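Local atomic coordinates of subdomain of Desmoplakin Carboxy-Terminal domain (DPCT) (Homo sapiens, PDB entry 1LM5), a protein that binds intermediate filaments, consistent with a role in anchoring them at desmosomes, as a fragment of the desmoplakin tail built from plakin repeats. Residues B[64-68]-B[69-73]; B[108-111]-B[112-116]; B[135-139]-B[140-144]. All coordinates share one frame; numbering follows the deposited sequence.

Contact 1: residues B[64-68]-B[69-73]; sequences QDAVS and QGVID
Val67 and Ile72 meet side chain to side chain where helix 63-68 ends and the chain doubles back. CG2 of Val67 lies 3.6 Å from CG1 of Ile72, and the two side chains cross at about a right angle. The first torsion of Ile72 (chi1 68°) sets CG1 between its own backbone N and carbonyl carbon; from there the chain runs on extended, and its CD1 comes within 3.7 Å of CB of Ala66. Ile72 thus touches two successive helical residues with one arm. Val67 has CG1 anti to its backbone N (chi1 165°), which leaves CG2 as the branch that faces Ile72. Val71 places its CB 3.5 Å from Ala66 O.

Backbone bonds fix this packing. The carbonyl oxygen of Ala66 accepts two N-H groups: Val71 N at 2.8 Å, lying in the carbonyl plane, and Ile72 N at a longer 3.3 Å from Ala66 O, well above that plane. Gly70 N bonds to Val67 O at 3.0 Å, and Gly70 itself has the positive phi (74°) that turns the chain out of the helix. A water donates to both Val67 O and Ile72 O, bridging the helix end and the segment that leaves it. Alongside, the CA-H of Val67 points almost straight at Ile72 O.

Gln69 N bonds to Asp65 O, and CG of Gln69 lies 3.3 Å from that same oxygen; Leu61 and His54 touch its side chain. Ile52 touches Ala66, Val71 and Ile72, while Ala77 and Leu80 of helix 74-88 touch Ile72, and OD2 of Asp73 caps Met76 N at the start of that helix. Bonds from Gly70 and Val71 back into the last turn identify a Schellman motif at the C-terminal end of helix 63-68, from which the chain passes directly to the N-cap of helix 74-88.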
ATOM      1  N   GLN B  64      19.054   5.130  -2.142  1.00 25.63           N
ATOM      2  CA  GLN B  64      19.943   6.245  -1.847  1.00 27.97           C
ATOM      3  C   GLN B  64      19.970   6.541  -0.354  1.00 26.96           C
ATOM      4  O   GLN B  64      21.038   6.658   0.257  1.00 24.09           O
ATOM      5  CB  GLN B  64      19.492   7.484  -2.621  1.00 32.04           C
ATOM      6  CG  GLN B  64      20.378   8.695  -2.420  1.00 36.39           C
ATOM      7  CD  GLN B  64      19.814   9.937  -3.085  1.00 39.64           C
ATOM      8  OE1 GLN B  64      19.579   9.961  -4.295  1.00 43.26           O
ATOM      9  NE2 GLN B  64      19.594  10.979  -2.293  1.00 41.46           N
ATOM     10  N   ASP B  65      18.787   6.647   0.235  1.00 25.73           N
ATOM     11  CA  ASP B  65      18.684   6.921   1.660  1.00 26.46           C
ATOM     12  C   ASP B  65      19.219   5.761   2.494  1.00 24.16           C
ATOM     13  O   ASP B  65      19.831   5.981   3.539  1.00 22.94           O
ATOM     14  CB  ASP B  65      17.235   7.218   2.025  1.00 28.63           C
ATOM     15  CG  ASP B  65      16.776   8.561   1.494  1.00 34.98           C
ATOM     16  OD1 ASP B  65      15.577   8.880   1.615  1.00 37.41           O
ATOM     17  OD2 ASP B  65      17.626   9.305   0.958  1.00 37.86           O
ATOM     18  N   ALA B  66      18.988   4.532   2.037  1.00 23.30           N
ATOM     19  CA  ALA B  66      19.480   3.359   2.763  1.00 21.77           C
ATOM     20  C   ALA B  66      21.007   3.399   2.769  1.00 21.15           C
ATOM     21  O   ALA B  66      21.646   3.043   3.762  1.00 19.62           O
ATOM     22  CB  ALA B  66      18.990   2.074   2.110  1.00 20.66           C
ATOM     23  N   VAL B  67      21.599   3.827   1.659  1.00 21.36           N
ATOM     24  CA  VAL B  67      23.059   3.916   1.625  1.00 20.03           C
ATOM     25  C   VAL B  67      23.483   5.039   2.562  1.00 20.28           C
ATOM     26  O   VAL B  67      24.400   4.886   3.363  1.00 20.61           O
ATOM     27  CB  VAL B  67      23.591   4.217   0.207  1.00 21.81           C
ATOM     28  CG1 VAL B  67      25.064   4.657   0.272  1.00 19.93           C
ATOM     29  CG2 VAL B  67      23.459   2.981  -0.647  1.00 20.91           C
ATOM     30  N   SER B  68      22.794   6.164   2.462  1.00 19.52           N
ATOM     31  CA  SER B  68      23.105   7.308   3.293  1.00 23.10           C
ATOM     32  C   SER B  68      23.047   6.975   4.778  1.00 21.89           C
ATOM     33  O   SER B  68      23.831   7.491   5.562  1.00 21.27           O
ATOM     34  CB  SER B  68      22.145   8.453   2.967  1.00 22.18           C
ATOM     35  OG  SER B  68      22.410   8.913   1.656  1.00 24.50           O
ATOM     36  N   GLN B  69      22.130   6.090   5.153  1.00 22.38           N
ATOM     37  CA  GLN B  69      21.989   5.709   6.548  1.00 23.37           C
ATOM     38  C   GLN B  69      22.792   4.485   6.972  1.00 23.58           C
ATOM     39  O   GLN B  69      22.695   4.034   8.120  1.00 25.27           O
ATOM     40  CB  GLN B  69      20.507   5.521   6.857  1.00 23.61           C
ATOM     41  CG  GLN B  69      19.721   6.813   6.722  1.00 25.30           C
ATOM     42  CD  GLN B  69      18.246   6.623   6.976  1.00 27.18           C
ATOM     43  OE1 GLN B  69      17.856   5.959   7.930  1.00 29.93           O
ATOM     44  NE2 GLN B  69      17.415   7.216   6.125  1.00 28.86           N
ATOM     45  N   GLY B  70      23.592   3.956   6.053  1.00 21.32           N
ATOM     46  CA  GLY B  70      24.404   2.795   6.355  1.00 22.00           C
ATOM     47  C   GLY B  70      23.596   1.514   6.440  1.00 21.08           C
ATOM     48  O   GLY B  70      24.110   0.483   6.876  1.00 21.23           O
ATOM     49  N   VAL B  71      22.338   1.577   6.015  1.00 19.27           N
ATOM     50  CA  VAL B  71      21.476   0.406   6.063  1.00 18.00           C
ATOM     51  C   VAL B  71      21.950  -0.609   5.028  1.00 18.40           C
ATOM     52  O   VAL B  71      21.794  -1.811   5.212  1.00 17.71           O
ATOM     53  CB  VAL B  71      20.012   0.779   5.822  1.00 18.66           C
ATOM     54  CG1 VAL B  71      19.162  -0.491   5.756  1.00 18.15           C
ATOM     55  CG2 VAL B  71      19.527   1.674   6.959  1.00 19.00           C
ATOM     56  N   ILE B  72      22.523  -0.107   3.936  1.00 18.07           N
ATOM     57  CA  ILE B  72      23.081  -0.962   2.887  1.00 18.90           C
ATOM     58  C   ILE B  72      24.301  -0.204   2.377  1.00 18.58           C
ATOM     59  O   ILE B  72      24.354   1.030   2.479  1.00 20.22           O
ATOM     60  CB  ILE B  72      22.113  -1.181   1.686  1.00 18.39           C
ATOM     61  CG1 ILE B  72      21.919   0.121   0.909  1.00 19.58           C
ATOM     62  CG2 ILE B  72      20.755  -1.705   2.180  1.00 21.26           C
ATOM     63  CD1 ILE B  72      20.940  -0.005  -0.259  1.00 18.45           C
ATOM     64  N   ASP B  73      25.273  -0.924   1.841  1.00 20.52           N
ATOM     65  CA  ASP B  73      26.461  -0.268   1.327  1.00 22.68           C
ATOM     66  C   ASP B  73      26.267   0.085  -0.142  1.00 23.48           C
ATOM     67  O   ASP B  73      25.301  -0.346  -0.774  1.00 19.74           O
ATOM     68  CB  ASP B  73      27.705  -1.143   1.549  1.00 26.25           C
ATOM     69  CG  ASP B  73      27.688  -2.427   0.742  1.00 28.37           C
ATOM     70  OD1 ASP B  73      28.306  -3.411   1.205  1.00 30.48           O
ATOM     71  OD2 ASP B  73      27.081  -2.457  -0.348  1.00 32.54           O
TER
HETATM   72  O   HOH W   1      26.455   3.069   3.127  1.00 29.62           O

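Contact 2: residues B[108-111]-B[112-116]; sequences KWLP and YEAGQ
Pro111 O receives the N-H of Gly115 at 2.9 Å, with an angle of 176° at the hydrogen, and this nearly straight bond closes the first turn of helix 112-124. Pro111 occupies the N-cap position of that helix, so the contact is a helix start that follows closely on the end of helix 101-106. The donor lies nearly in line with the carbonyl bond, at a C=O...N angle of 169°.

Leu110 supplies the apolar part. Its CG is anti to the backbone N (chi1 -173°), which carries the forked end over to the first helical turn, where the two methyls have different partners. CD1 lies 3.8 Å from CB of Ala114, whereas CD2 rests 3.5 Å from CA of Gly115; a CB on Gly115 would sit about 3.5 Å from CD2, consistent with the methyl's close approach to the bare backbone. Ala101 and Ala104 of helix 101-106 touch the same leucine, placing it between the two helices.

Pro111 packs more loosely: its CD is 4.5 Å from CB of Ala114. At Tyr112 the bond to CB points away from 108-111, and the side chain touches Val105 of helix 101-106. One turn further on, Gln116 N bonds back to Tyr112 O, and CG of Gln116 sits 3.2 Å above one face of the Tyr112 ring, offset toward the rim.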
ATOM      1  N   LYS B 108      12.525  -8.635 -21.761  1.00 37.63           N
ATOM      2  CA  LYS B 108      13.941  -8.944 -21.561  1.00 38.31           C
ATOM      3  C   LYS B 108      14.758  -7.882 -20.831  1.00 38.38           C
ATOM      4  O   LYS B 108      15.990  -7.957 -20.810  1.00 38.40           O
ATOM      5  CB  LYS B 108      14.618  -9.250 -22.901  1.00 39.37           C
ATOM      6  CG  LYS B 108      14.458 -10.683 -23.377  1.00 41.75           C
ATOM      7  CD  LYS B 108      13.044 -10.983 -23.827  1.00 43.75           C
ATOM      8  CE  LYS B 108      12.929 -12.423 -24.312  1.00 44.52           C
ATOM      9  NZ  LYS B 108      11.547 -12.737 -24.770  1.00 46.68           N
ATOM     10  N   TRP B 109      14.090  -6.900 -20.235  1.00 38.19           N
ATOM     11  CA  TRP B 109      14.800  -5.857 -19.509  1.00 37.59           C
ATOM     12  C   TRP B 109      15.239  -6.392 -18.161  1.00 36.44           C
ATOM     13  O   TRP B 109      16.237  -5.953 -17.589  1.00 37.11           O
ATOM     14  CB  TRP B 109      13.914  -4.623 -19.318  1.00 40.46           C
ATOM     15  CG  TRP B 109      14.347  -3.490 -20.181  1.00 43.74           C
ATOM     16  CD1 TRP B 109      14.128  -3.350 -21.521  1.00 45.69           C
ATOM     17  CD2 TRP B 109      15.170  -2.384 -19.790  1.00 46.19           C
ATOM     18  NE1 TRP B 109      14.772  -2.227 -21.993  1.00 47.04           N
ATOM     19  CE2 TRP B 109      15.420  -1.616 -20.953  1.00 47.18           C
ATOM     20  CE3 TRP B 109      15.726  -1.969 -18.571  1.00 47.22           C
ATOM     21  CZ2 TRP B 109      16.201  -0.453 -20.932  1.00 47.17           C
ATOM     22  CZ3 TRP B 109      16.504  -0.810 -18.551  1.00 47.85           C
ATOM     23  CH2 TRP B 109      16.734  -0.068 -19.724  1.00 48.34           C
ATOM     24  N   LEU B 110      14.495  -7.372 -17.669  1.00 33.95           N
ATOM     25  CA  LEU B 110      14.784  -7.973 -16.387  1.00 31.53           C
ATOM     26  C   LEU B 110      14.924  -9.478 -16.573  1.00 31.53           C
ATOM     27  O   LEU B 110      14.023 -10.131 -17.098  1.00 32.41           O
ATOM     28  CB  LEU B 110      13.633  -7.642 -15.429  1.00 30.46           C
ATOM     29  CG  LEU B 110      13.698  -7.990 -13.948  1.00 30.02           C
ATOM     30  CD1 LEU B 110      14.895  -7.308 -13.305  1.00 28.37           C
ATOM     31  CD2 LEU B 110      12.401  -7.538 -13.289  1.00 27.79           C
ATOM     32  N   PRO B 111      16.073 -10.049 -16.177  1.00 31.05           N
ATOM     33  CA  PRO B 111      16.260 -11.494 -16.323  1.00 30.35           C
ATOM     34  C   PRO B 111      15.112 -12.211 -15.608  1.00 30.61           C
ATOM     35  O   PRO B 111      14.646 -11.755 -14.562  1.00 28.72           O
ATOM     36  CB  PRO B 111      17.606 -11.733 -15.647  1.00 31.14           C
ATOM     37  CG  PRO B 111      18.344 -10.467 -15.937  1.00 31.94           C
ATOM     38  CD  PRO B 111      17.299  -9.410 -15.668  1.00 30.97           C
ATOM     39  N   TYR B 112      14.657 -13.321 -16.178  1.00 29.35           N
ATOM     40  CA  TYR B 112      13.557 -14.086 -15.599  1.00 29.87           C
ATOM     41  C   TYR B 112      13.723 -14.360 -14.108  1.00 29.59           C
ATOM     42  O   TYR B 112      12.777 -14.209 -13.335  1.00 28.83           O
ATOM     43  CB  TYR B 112      13.409 -15.424 -16.317  1.00 32.59           C
ATOM     44  CG  TYR B 112      12.288 -16.273 -15.758  1.00 34.05           C
ATOM     45  CD1 TYR B 112      10.960 -15.972 -16.036  1.00 35.09           C
ATOM     46  CD2 TYR B 112      12.559 -17.353 -14.919  1.00 35.75           C
ATOM     47  CE1 TYR B 112       9.926 -16.722 -15.491  1.00 36.72           C
ATOM     48  CE2 TYR B 112      11.528 -18.111 -14.367  1.00 37.60           C
ATOM     49  CZ  TYR B 112      10.216 -17.788 -14.659  1.00 36.71           C
ATOM     50  OH  TYR B 112       9.191 -18.530 -14.121  1.00 41.18           O
ATOM     51  N   GLU B 113      14.916 -14.793 -13.717  1.00 28.61           N
ATOM     52  CA  GLU B 113      15.193 -15.109 -12.319  1.00 29.74           C
ATOM     53  C   GLU B 113      14.945 -13.938 -11.377  1.00 26.09           C
ATOM     54  O   GLU B 113      14.252 -14.087 -10.367  1.00 23.76           O
ATOM     55  CB  GLU B 113      16.628 -15.590 -12.162  1.00 32.72           C
ATOM     56  CG  GLU B 113      16.757 -17.085 -11.986  1.00 39.96           C
ATOM     57  CD  GLU B 113      18.198 -17.501 -11.778  1.00 44.66           C
ATOM     58  OE1 GLU B 113      18.878 -16.869 -10.933  1.00 45.75           O
ATOM     59  OE2 GLU B 113      18.647 -18.454 -12.455  1.00 47.60           O
ATOM     60  N   ALA B 114      15.519 -12.785 -11.707  1.00 23.88           N
ATOM     61  CA  ALA B 114      15.355 -11.582 -10.896  1.00 22.85           C
ATOM     62  C   ALA B 114      13.879 -11.192 -10.854  1.00 22.84           C
ATOM     63  O   ALA B 114      13.321 -10.936  -9.785  1.00 20.91           O
ATOM     64  CB  ALA B 114      16.171 -10.441 -11.485  1.00 22.86           C
ATOM     65  N   GLY B 115      13.259 -11.153 -12.031  1.00 20.83           N
ATOM     66  CA  GLY B 115      11.857 -10.797 -12.120  1.00 22.27           C
ATOM     67  C   GLY B 115      11.004 -11.704 -11.261  1.00 22.83           C
ATOM     68  O   GLY B 115      10.130 -11.236 -10.528  1.00 21.63           O
ATOM     69  N   GLN B 116      11.267 -13.005 -11.343  1.00 22.80           N
ATOM     70  CA  GLN B 116      10.511 -13.981 -10.575  1.00 24.34           C
ATOM     71  C   GLN B 116      10.686 -13.794  -9.080  1.00 21.70           C
ATOM     72  O   GLN B 116       9.734 -13.936  -8.320  1.00 20.23           O
ATOM     73  CB  GLN B 116      10.920 -15.401 -10.958  1.00 26.28           C
ATOM     74  CG  GLN B 116      10.041 -15.991 -12.024  1.00 33.78           C
ATOM     75  CD  GLN B 116       8.578 -15.977 -11.627  1.00 32.06           C
ATOM     76  OE1 GLN B 116       8.163 -16.648 -10.674  1.00 36.14           O
ATOM     77  NE2 GLN B 116       7.788 -15.215 -12.355  1.00 33.11           N
TER

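Contact 3: residues B[135-139]-B[140-144]; sequences GRIST and EEAIR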
ATOM      1  N   GLY B 135       1.225   0.785  -5.679  1.00 22.77           N
ATOM      2  CA  GLY B 135       0.470   0.147  -4.619  1.00 22.02           C
ATOM      3  C   GLY B 135       0.384  -1.329  -4.927  1.00 21.34           C
ATOM      4  O   GLY B 135       0.779  -1.760  -6.005  1.00 23.32           O
ATOM      5  N   ARG B 136      -0.118  -2.110  -3.986  1.00 19.99           N
ATOM      6  CA  ARG B 136      -0.244  -3.533  -4.207  1.00 20.39           C
ATOM      7  C   ARG B 136      -1.636  -3.809  -4.734  1.00 21.95           C
ATOM      8  O   ARG B 136      -2.588  -3.097  -4.403  1.00 22.02           O
ATOM      9  CB  ARG B 136      -0.040  -4.289  -2.908  1.00 20.98           C
ATOM     10  CG  ARG B 136       1.335  -4.136  -2.328  1.00 15.71           C
ATOM     11  CD  ARG B 136       1.394  -4.936  -1.056  1.00 20.44           C
ATOM     12  NE  ARG B 136       2.692  -4.881  -0.401  1.00 20.20           N
ATOM     13  CZ  ARG B 136       3.661  -5.769  -0.593  1.00 20.86           C
ATOM     14  NH1 ARG B 136       3.485  -6.778  -1.437  1.00 18.14           N
ATOM     15  NH2 ARG B 136       4.782  -5.671   0.104  1.00 18.62           N
ATOM     16  N   ILE B 137      -1.747  -4.846  -5.552  1.00 20.53           N
ATOM     17  CA  ILE B 137      -3.027  -5.209  -6.116  1.00 21.45           C
ATOM     18  C   ILE B 137      -3.241  -6.697  -5.984  1.00 21.97           C
ATOM     19  O   ILE B 137      -2.287  -7.462  -5.828  1.00 21.25           O
ATOM     20  CB  ILE B 137      -3.097  -4.822  -7.596  1.00 20.33           C
ATOM     21  CG1 ILE B 137      -2.014  -5.574  -8.377  1.00 20.35           C
ATOM     22  CG2 ILE B 137      -2.948  -3.323  -7.732  1.00 20.77           C
ATOM     23  CD1 ILE B 137      -2.071  -5.345  -9.864  1.00 22.24           C
ATOM     24  N   SER B 138      -4.502  -7.108  -6.040  1.00 20.62           N
ATOM     25  CA  SER B 138      -4.828  -8.516  -5.935  1.00 21.43           C
ATOM     26  C   SER B 138      -4.256  -9.178  -7.177  1.00 21.66           C
ATOM     27  O   SER B 138      -3.966  -8.512  -8.173  1.00 21.45           O
ATOM     28  CB  SER B 138      -6.348  -8.711  -5.908  1.00 20.90           C
ATOM     29  OG  SER B 138      -6.923  -8.262  -7.127  1.00 24.44           O
ATOM     30  N   THR B 139      -4.091 -10.488  -7.128  1.00 24.13           N
ATOM     31  CA  THR B 139      -3.573 -11.179  -8.294  1.00 26.66           C
ATOM     32  C   THR B 139      -4.624 -11.048  -9.396  1.00 26.05           C
ATOM     33  O   THR B 139      -4.283 -10.877 -10.561  1.00 26.19           O
ATOM     34  CB  THR B 139      -3.310 -12.637  -7.980  1.00 27.85           C
ATOM     35  OG1 THR B 139      -4.553 -13.322  -7.824  1.00 33.60           O
ATOM     36  CG2 THR B 139      -2.535 -12.735  -6.676  1.00 28.84           C
ATOM     37  N   GLU B 140      -5.900 -11.100  -9.018  1.00 25.46           N
ATOM     38  CA  GLU B 140      -6.967 -10.956  -9.999  1.00 26.19           C
ATOM     39  C   GLU B 140      -6.740  -9.668 -10.793  1.00 24.77           C
ATOM     40  O   GLU B 140      -6.818  -9.660 -12.022  1.00 25.19           O
ATOM     41  CB  GLU B 140      -8.336 -10.882  -9.314  1.00 29.74           C
ATOM     42  CG  GLU B 140      -8.802 -12.168  -8.616  1.00 35.36           C
ATOM     43  CD  GLU B 140      -7.869 -12.636  -7.503  1.00 39.72           C
ATOM     44  OE1 GLU B 140      -7.457 -11.803  -6.663  1.00 37.00           O
ATOM     45  OE2 GLU B 140      -7.556 -13.850  -7.465  1.00 42.09           O
ATOM     46  N   GLU B 141      -6.439  -8.582 -10.089  1.00 21.68           N
ATOM     47  CA  GLU B 141      -6.226  -7.305 -10.749  1.00 21.89           C
ATOM     48  C   GLU B 141      -4.953  -7.319 -11.594  1.00 20.02           C
ATOM     49  O   GLU B 141      -4.902  -6.709 -12.664  1.00 17.92           O
ATOM     50  CB  GLU B 141      -6.181  -6.179  -9.713  1.00 23.18           C
ATOM     51  CG  GLU B 141      -6.059  -4.788 -10.298  1.00 26.50           C
ATOM     52  CD  GLU B 141      -7.276  -4.377 -11.104  1.00 29.44           C
ATOM     53  OE1 GLU B 141      -7.300  -3.222 -11.567  1.00 34.74           O
ATOM     54  OE2 GLU B 141      -8.203  -5.194 -11.277  1.00 29.90           O
ATOM     55  N   ALA B 142      -3.921  -7.999 -11.110  1.00 20.00           N
ATOM     56  CA  ALA B 142      -2.679  -8.086 -11.874  1.00 20.88           C
ATOM     57  C   ALA B 142      -2.988  -8.808 -13.184  1.00 20.19           C
ATOM     58  O   ALA B 142      -2.414  -8.503 -14.224  1.00 21.77           O
ATOM     59  CB  ALA B 142      -1.629  -8.839 -11.101  1.00 19.57           C
ATOM     60  N   ILE B 143      -3.896  -9.776 -13.132  1.00 20.91           N
ATOM     61  CA  ILE B 143      -4.266 -10.498 -14.350  1.00 21.03           C
ATOM     62  C   ILE B 143      -5.049  -9.542 -15.252  1.00 21.71           C
ATOM     63  O   ILE B 143      -4.841  -9.498 -16.466  1.00 22.18           O
ATOM     64  CB  ILE B 143      -5.116 -11.735 -14.013  1.00 21.60           C
ATOM     65  CG1 ILE B 143      -4.213 -12.810 -13.402  1.00 22.19           C
ATOM     66  CG2 ILE B 143      -5.825 -12.252 -15.259  1.00 21.39           C
ATOM     67  CD1 ILE B 143      -4.953 -14.045 -12.949  1.00 25.41           C
ATOM     68  N   ARG B 144      -5.930  -8.762 -14.638  1.00 21.59           N
ATOM     69  CA  ARG B 144      -6.742  -7.782 -15.353  1.00 23.45           C
ATOM     70  C   ARG B 144      -5.839  -6.803 -16.080  1.00 24.05           C
ATOM     71  O   ARG B 144      -6.103  -6.429 -17.220  1.00 23.86           O
ATOM     72  CB  ARG B 144      -7.622  -7.009 -14.368  1.00 24.96           C
ATOM     73  CG  ARG B 144      -8.205  -5.711 -14.946  1.00 24.29           C
ATOM     74  CD  ARG B 144      -9.257  -6.003 -15.981  1.00 25.43           C
ATOM     75  NE  ARG B 144      -9.741  -4.797 -16.651  1.00 24.80           N
ATOM     76  CZ  ARG B 144      -9.146  -4.228 -17.696  1.00 24.50           C
ATOM     77  NH1 ARG B 144      -8.036  -4.751 -18.204  1.00 19.76           N
ATOM     78  NH2 ARG B 144      -9.670  -3.144 -18.243  1.00 23.23           N
TER
HETATM   79  O   HOH W   2      -4.968 -11.334  -4.407  1.00 31.98           O
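Ile137 and Ala142 form the tight side of this helix start: CD1 of Ile137 is 3.5 Å from CA of Ala142, a short carbon-carbon approach that marks tight packing, and 3.7 Å from its CB. With chi1 at 61°, CG1 of Ile137 stands between its backbone N and carbonyl carbon, and the extended remainder drives CD1 against the first turn. Phe147 touches Ile137 and Leu128 touches Ala142, and Tyr112 of the second subunit packs on Ile137 as well.

Polar bonds hold the same turn. OG of Ser138 accepts from Glu141 N at 3.0 Å, its hydroxyl placed by a similar torsion (chi1 63°), while Ser138 O takes the N-H of Ala142. Thr139 O then receives Ile143 N at 2.8 Å, continuing the helical pattern.

The other side is looser and carries exposed Glu140. Its chain bends at chi2 and brings the carboxylate back over the helix start, where OE2 is 3.1 Å from OG1 of Thr139. A water accepts from Thr139 N at 3.0 Å and donates only weakly to Glu140 OE1, so it links the two residues loosely.

The second subunit also reaches this site: OH of its Tyr112 bonds to Ser138 N, and its Gln116 bonds to Arg136 O. The arrangement is a serine N-cap, leading from the antiparallel hairpin 129-136 into helix 139-145, within a sequence range classed as a plectin repeat.

How the contacts relate
Contact 1 ends one helix and reaches the N-cap of the next; contact 2 likewise follows a Schellman end, at Lys108, and starts a helix, while contact 3 starts one from a hairpin. None touches another within the chain. The centres of contacts 1 and 2 are 25 Å apart, with nearest atoms about 16 Å from each other; for contacts 2 and 3 the centres are 19 Å and the nearest atoms about 11 Å apart. Contacts 1 and 3 fall in different plectin-repeat sequence ranges, on opposite sides of the chain's centre, 31 Å between centres. Across the dimer, contact 2 of one subunit docks directly on contact 3 of the other.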